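Local coordinates for protein glycosyl hyrolase, family 3 (Deinococcus radiodurans, PDB 3TEV) that probably hydrolyses O-glycosidic bonds, as a member of glycosyl hydrolase family 3 built on a TIM-barrel-type domain, at residues A234-T239 with A279-R284. Sequence-based numbering, arbitrary orientation.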
loop_
_atom_site.group_PDB
_atom_site.type_symbol
_atom_site.label_atom_id
_atom_site.label_comp_id
_atom_site.label_asym_id
_atom_site.label_seq_id
_atom_site.Cartn_x
_atom_site.Cartn_y
_atom_site.Cartn_z
ATOM N N ALA A 234 5.511 17.682 12.361
ATOM C CA ALA A 234 6.305 18.596 11.547
ATOM C C ALA A 234 7.709 18.055 11.252
ATOM O O ALA A 234 8.425 18.620 10.432
ATOM C CB ALA A 234 6.356 20.001 12.190
ATOM N N GLU A 235 8.070 16.935 11.884
ATOM C CA GLU A 235 9.432 16.411 11.806
ATOM C C GLU A 235 9.625 15.185 10.914
ATOM O O GLU A 235 10.753 14.884 10.526
ATOM C CB GLU A 235 9.964 16.073 13.206
ATOM C CG GLU A 235 10.213 17.287 14.104
ATOM C CD GLU A 235 11.030 16.919 15.342
ATOM O OE1 GLU A 235 11.990 17.665 15.675
ATOM O OE2 GLU A 235 10.714 15.866 15.961
ATOM N N HIS A 236 8.563 14.447 10.629
ATOM C CA HIS A 236 8.722 13.180 9.914
ATOM C C HIS A 236 7.674 13.038 8.818
ATOM O O HIS A 236 6.533 13.476 8.995
ATOM C CB HIS A 236 8.611 11.991 10.880
ATOM C CG HIS A 236 9.590 12.033 12.009
ATOM N ND1 HIS A 236 10.943 11.836 11.831
ATOM C CD2 HIS A 236 9.413 12.248 13.337
ATOM C CE1 HIS A 236 11.557 11.935 12.997
ATOM N NE2 HIS A 236 10.652 12.187 13.927
ATOM N N PRO A 237 8.047 12.430 7.683
ATOM C CA PRO A 237 6.994 12.050 6.722
ATOM C C PRO A 237 6.041 11.037 7.368
ATOM O O PRO A 237 6.450 10.289 8.280
ATOM C CB PRO A 237 7.763 11.386 5.582
ATOM C CG PRO A 237 9.085 10.985 6.179
ATOM C CD PRO A 237 9.384 11.957 7.287
ATOM N N ALA A 238 4.796 10.999 6.900
ATOM C CA ALA A 238 3.783 10.100 7.469
ATOM C C ALA A 238 4.254 8.642 7.620
ATOM O O ALA A 238 4.007 7.994 8.656
ATOM C CB ALA A 238 2.521 10.166 6.672
ATOM N N THR A 239 4.966 8.150 6.603
ATOM C CA THR A 239 5.436 6.770 6.573
ATOM C C THR A 239 6.415 6.480 7.709
ATOM O O THR A 239 6.636 5.314 8.057
ATOM C CB THR A 239 6.159 6.471 5.245
ATOM O OG1 THR A 239 7.151 7.477 5.052
ATOM C CG2 THR A 239 5.217 6.596 4.076
ATOM N N ALA A 279 13.238 1.631 6.655
ATOM C CA ALA A 279 12.328 0.513 6.785
ATOM C C ALA A 279 12.092 0.138 8.267
ATOM O O ALA A 279 10.966 -0.118 8.676
ATOM C CB ALA A 279 12.838 -0.662 6.001
ATOM N N VAL A 280 13.150 0.159 9.072
ATOM C CA VAL A 280 13.020 -0.143 10.489
ATOM C C VAL A 280 12.167 0.933 11.165
ATOM O O VAL A 280 11.255 0.629 11.936
ATOM C CB VAL A 280 14.425 -0.330 11.148
ATOM C CG1 VAL A 280 14.356 -0.273 12.670
ATOM C CG2 VAL A 280 15.043 -1.654 10.676
ATOM N N ARG A 281 12.433 2.189 10.820
ATOM C CA ARG A 281 11.672 3.311 11.375
ATOM C C ARG A 281 10.176 3.229 10.998
ATOM O O ARG A 281 9.319 3.466 11.857
ATOM C CB ARG A 281 12.308 4.643 10.961
ATOM C CG ARG A 281 11.519 5.903 11.350
ATOM C CD ARG A 281 11.609 6.315 12.859
ATOM N NE ARG A 281 10.775 7.489 13.172
ATOM C CZ ARG A 281 10.809 8.172 14.324
ATOM N NH1 ARG A 281 11.637 7.826 15.306
ATOM N NH2 ARG A 281 10.012 9.217 14.498
ATOM N N ALA A 282 9.862 2.843 9.754
ATOM C CA ALA A 282 8.467 2.661 9.341
ATOM C C ALA A 282 7.762 1.589 10.173
ATOM O O ALA A 282 6.624 1.794 10.608
ATOM C CB ALA A 282 8.351 2.323 7.844
ATOM N N LEU A 283 8.431 0.452 10.383
ATOM C CA LEU A 283 7.825 -0.633 11.129
ATOM C C LEU A 283 7.604 -0.177 12.570
ATOM O O LEU A 283 6.514 -0.350 13.102
ATOM C CB LEU A 283 8.674 -1.902 11.059
ATOM C CG LEU A 283 8.711 -2.574 9.679
ATOM C CD1 LEU A 283 9.909 -3.514 9.597
ATOM C CD2 LEU A 283 7.378 -3.307 9.332
ATOM N N ARG A 284 8.610 0.470 13.165
ATOM C CA ARG A 284 8.499 0.972 14.540
ATOM C C ARG A 284 7.376 1.998 14.666
ATOM O O ARG A 284 6.603 1.961 15.630
ATOM C CB ARG A 284 9.810 1.611 15.004
ATOM C CG ARG A 284 10.886 0.648 15.436
ATOM C CD ARG A 284 12.041 1.385 16.149
ATOM N NE ARG A 284 12.947 0.437 16.796
ATOM C CZ ARG A 284 14.258 0.385 16.593
ATOM N NH1 ARG A 284 14.857 1.248 15.781
ATOM N NH2 ARG A 284 14.980 -0.523 17.224
#
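Arg281 reaches from helix 275-285 to lay one guanidinium nitrogen over a face of the His236 imidazole. Arg281 NH2 stands 3.1 Å above the ring plane, displaced toward the rim, where the nearest ring atoms are NE2 and CD2, the latter 3.3 Å from Arg281 NH2. The two side chains cross at about a right angle and the two planes are inclined by 43°, which excludes a flat stack: the guanidinium comes in obliquely, its CZ 4.0 Å from His236 NE2. Although Arg281 NH2 and His236 NE2 are only 3.1 Å apart, the angle is too poor for a hydrogen bond. In Arg281, CG anti to the backbone N carries the chain away from the helix and a bend at chi2 (76°) turns it toward the imidazole; its NE is hydrogen-bonded to the carbonyl O of Leu240, which helps fix the guanidinium's direction. On the opposite face of the imidazole lies CB of Glu235, 3.8 Å from the plane, so the ring sits between an aliphatic carbon and a polar nitrogen. Replacing His236 by an alanine would probably leave the end of Arg281 without the surface it rests on and freer to swing, despite the bond to Leu240.

Deeper in, Thr239 O lies 3.5 Å from Ala282 CB; Ala282 CA makes a CA-H...O contact to the same oxygen, also 3.5 Å, with 137° at the hydrogen. The Thr239 hydroxyl is turned to other work, a hydrogen bond with His226. The contact thus joins the loop between strand 228-229 and helix 242-252 to helix 275-285 of the barrel-type domain. Its chemistry is a nitrogen over an imidazole face plus a weak carbon-donor contact; the tight approach to Arg281 would probably disfavour protonation of His236.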